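PDB 4QGL: acireductone dioxygenase from Bacillus anthracis, which catalyses the reaction of an acireductone with oxygen in methionine salvage, probably yielding different products depending on whether iron or nickel occupies its active site. Local coordinates for residues A79-S84 with A160-V165. Numbering follows the deposited sequence.
Sequences AHDVIS and AIRIFV
Ala79, Asp81 and Ile83 pair with Phe164, Arg162 and Ala160 as three successive hydrogen-bonded antiparallel pairs, each closed by two backbone bonds. Both bonds of the first pair are nearly straight: Phe164 N to Ala79 O spans 3.0 Å with 172° at the hydrogen. Between them lie two non-hydrogen-bonded pairs, in which CA to CA is 4.4 Å for His80 with Ile163 and 4.5 Å for Val82 with Ile161; they add CA-H...O contacts such as His80 CA to Arg162 O. The segment axes run at 152°, antiparallel with the twist usual between neighbouring strands.

Side chains meet mainly on the face carrying Ala79, Asp81, Ile83, Ala160, Arg162 and Phe164. Arg162, bent at chi2 and chi3, leans across the neighbouring strand and gives NH2 to the Asp81 carboxylate; the salt bridge from Arg162 NH2 to Asp81 OD1 measures 3.2 Å, and a second bond, to OD2, is weak. As modelled, carboxylate and guanidinium planes differ by 14°, nearly coplanar, but the position of OD1 is less certain and both values share that doubt. Ile83 crosses Arg162 at about a right angle, its CG2 lying over one guanidinium face, 3.6 Å from Arg162 NH2. Ala79 O sits over the centre of the Phe164 ring, 3.7 Å above its plane.

Packing between the strands is looser on the other face: Val82 CG2 and Ile161 CG1 are 4.3 Å apart, and the exposed His80 turns its imidazole away from Ile163. Here helices 54-63 and 65-75 supply the apolar cover, through Ile60 and Leu61 on Ile161 and Ile68 and Val71 on Ile163. Strand 79-85 is the outermost of its cupin sheet within the chain; strand 158-164 joins it to strand 109-113, where Arg111, predicted to be important for generating the substrate dianion, touches Arg162.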
loop_
_atom_site.group_PDB
_atom_site.type_symbol
_atom_site.label_atom_id
_atom_site.label_comp_id
_atom_site.label_asym_id
_atom_site.label_seq_id
_atom_site.Cartn_x
_atom_site.Cartn_y
_atom_site.Cartn_z
ATOM N N ALA A 79 7.951 -12.615 5.407
ATOM C CA ALA A 79 7.615 -13.156 4.104
ATOM C C ALA A 79 7.078 -12.062 3.217
ATOM O O ALA A 79 6.692 -11.002 3.696
ATOM C CB ALA A 79 6.575 -14.230 4.289
ATOM N N HIS A 80 7.047 -12.326 1.921
ATOM C CA HIS A 80 6.600 -11.340 0.935
ATOM C C HIS A 80 6.160 -11.992 -0.365
ATOM O O HIS A 80 6.675 -13.070 -0.735
ATOM C CB HIS A 80 7.697 -10.307 0.640
ATOM C CG HIS A 80 9.063 -10.888 0.441
ATOM N ND1 HIS A 80 9.933 -11.131 1.490
ATOM C CD2 HIS A 80 9.724 -11.256 -0.684
ATOM C CE1 HIS A 80 11.064 -11.627 1.021
ATOM N NE2 HIS A 80 10.966 -11.710 -0.296
ATOM N N ASP A 81 5.218 -11.344 -1.056
ATOM C CA ASP A 81 4.813 -11.796 -2.385
ATOM C C ASP A 81 4.210 -10.685 -3.221
ATOM O O ASP A 81 4.209 -9.545 -2.811
ATOM C CB ASP A 81 3.865 -12.987 -2.301
ATOM C CG ASP A 81 2.560 -12.672 -1.587
ATOM O OD1 ASP A 81 2.120 -11.484 -1.508
ATOM O OD2 ASP A 81 1.971 -13.670 -1.098
ATOM N N VAL A 82 3.724 -11.025 -4.401
ATOM C CA VAL A 82 3.196 -10.031 -5.293
ATOM C C VAL A 82 1.770 -10.379 -5.629
ATOM O O VAL A 82 1.466 -11.506 -5.951
ATOM C CB VAL A 82 4.028 -9.915 -6.575
ATOM C CG1 VAL A 82 3.505 -8.808 -7.471
ATOM C CG2 VAL A 82 5.487 -9.666 -6.221
ATOM N N ILE A 83 0.898 -9.387 -5.546
ATOM C CA ILE A 83 -0.458 -9.544 -6.038
ATOM C C ILE A 83 -0.804 -8.480 -7.085
ATOM O O ILE A 83 -0.262 -7.391 -7.081
ATOM C CB ILE A 83 -1.467 -9.614 -4.870
ATOM C CG1 ILE A 83 -1.298 -8.465 -3.883
ATOM C CG2 ILE A 83 -1.243 -10.913 -4.101
ATOM C CD1 ILE A 83 -2.202 -7.307 -4.146
ATOM N N SER A 84 -1.675 -8.837 -8.012
ATOM C CA SER A 84 -2.277 -7.843 -8.887
ATOM C C SER A 84 -3.789 -7.976 -8.997
ATOM O O SER A 84 -4.310 -9.066 -9.011
ATOM C CB SER A 84 -1.642 -7.879 -10.258
ATOM O OG SER A 84 -2.084 -8.990 -10.983
ATOM N N ALA A 160 1.174 -4.705 -6.420
ATOM C CA ALA A 160 1.829 -4.472 -5.120
ATOM C C ALA A 160 2.644 -5.649 -4.617
ATOM O O ALA A 160 2.364 -6.803 -4.895
ATOM C CB ALA A 160 0.772 -4.144 -4.064
ATOM N N ILE A 161 3.611 -5.317 -3.800
ATOM C CA ILE A 161 4.304 -6.290 -3.008
ATOM C C ILE A 161 3.719 -6.240 -1.602
ATOM O O ILE A 161 3.587 -5.179 -1.043
ATOM C CB ILE A 161 5.811 -5.994 -2.940
ATOM C CG1 ILE A 161 6.394 -5.920 -4.340
ATOM C CG2 ILE A 161 6.494 -7.092 -2.174
ATOM C CD1 ILE A 161 7.821 -5.408 -4.381
ATOM N N ARG A 162 3.372 -7.383 -1.030
ATOM C CA ARG A 162 2.916 -7.418 0.324
ATOM C C ARG A 162 3.996 -8.015 1.184
ATOM O O ARG A 162 4.532 -9.090 0.874
ATOM C CB ARG A 162 1.690 -8.280 0.437
ATOM C CG ARG A 162 0.745 -8.116 -0.721
ATOM C CD ARG A 162 0.214 -9.478 -1.063
ATOM N NE ARG A 162 -1.028 -9.759 -0.357
ATOM C CZ ARG A 162 -1.546 -10.971 -0.218
ATOM N NH1 ARG A 162 -2.679 -11.116 0.434
ATOM N NH2 ARG A 162 -0.939 -12.037 -0.724
ATOM N N ILE A 163 4.310 -7.325 2.271
ATOM C CA ILE A 163 5.246 -7.848 3.236
ATOM C C ILE A 163 4.464 -8.158 4.508
ATOM O O ILE A 163 3.677 -7.376 4.943
ATOM C CB ILE A 163 6.387 -6.839 3.476
ATOM C CG1 ILE A 163 6.995 -6.417 2.133
ATOM C CG2 ILE A 163 7.483 -7.448 4.341
ATOM C CD1 ILE A 163 8.080 -5.361 2.250
ATOM N N PHE A 164 4.657 -9.325 5.075
ATOM C CA PHE A 164 3.931 -9.720 6.253
ATOM C C PHE A 164 4.840 -10.410 7.263
ATOM O O PHE A 164 5.948 -10.848 6.940
ATOM C CB PHE A 164 2.775 -10.637 5.863
ATOM C CG PHE A 164 3.036 -11.496 4.652
ATOM C CD1 PHE A 164 2.921 -10.976 3.381
ATOM C CD2 PHE A 164 3.337 -12.848 4.781
ATOM C CE1 PHE A 164 3.145 -11.769 2.265
ATOM C CE2 PHE A 164 3.545 -13.652 3.664
ATOM C CZ PHE A 164 3.459 -13.105 2.407
ATOM N N VAL A 165 4.360 -10.481 8.494
ATOM C CA VAL A 165 4.959 -11.314 9.551
ATOM C C VAL A 165 4.626 -12.801 9.405
ATOM O O VAL A 165 5.512 -13.667 9.416
ATOM C CB VAL A 165 4.464 -10.878 10.932
ATOM C CG1 VAL A 165 4.754 -11.939 11.971
ATOM C CG2 VAL A 165 5.087 -9.536 11.308
#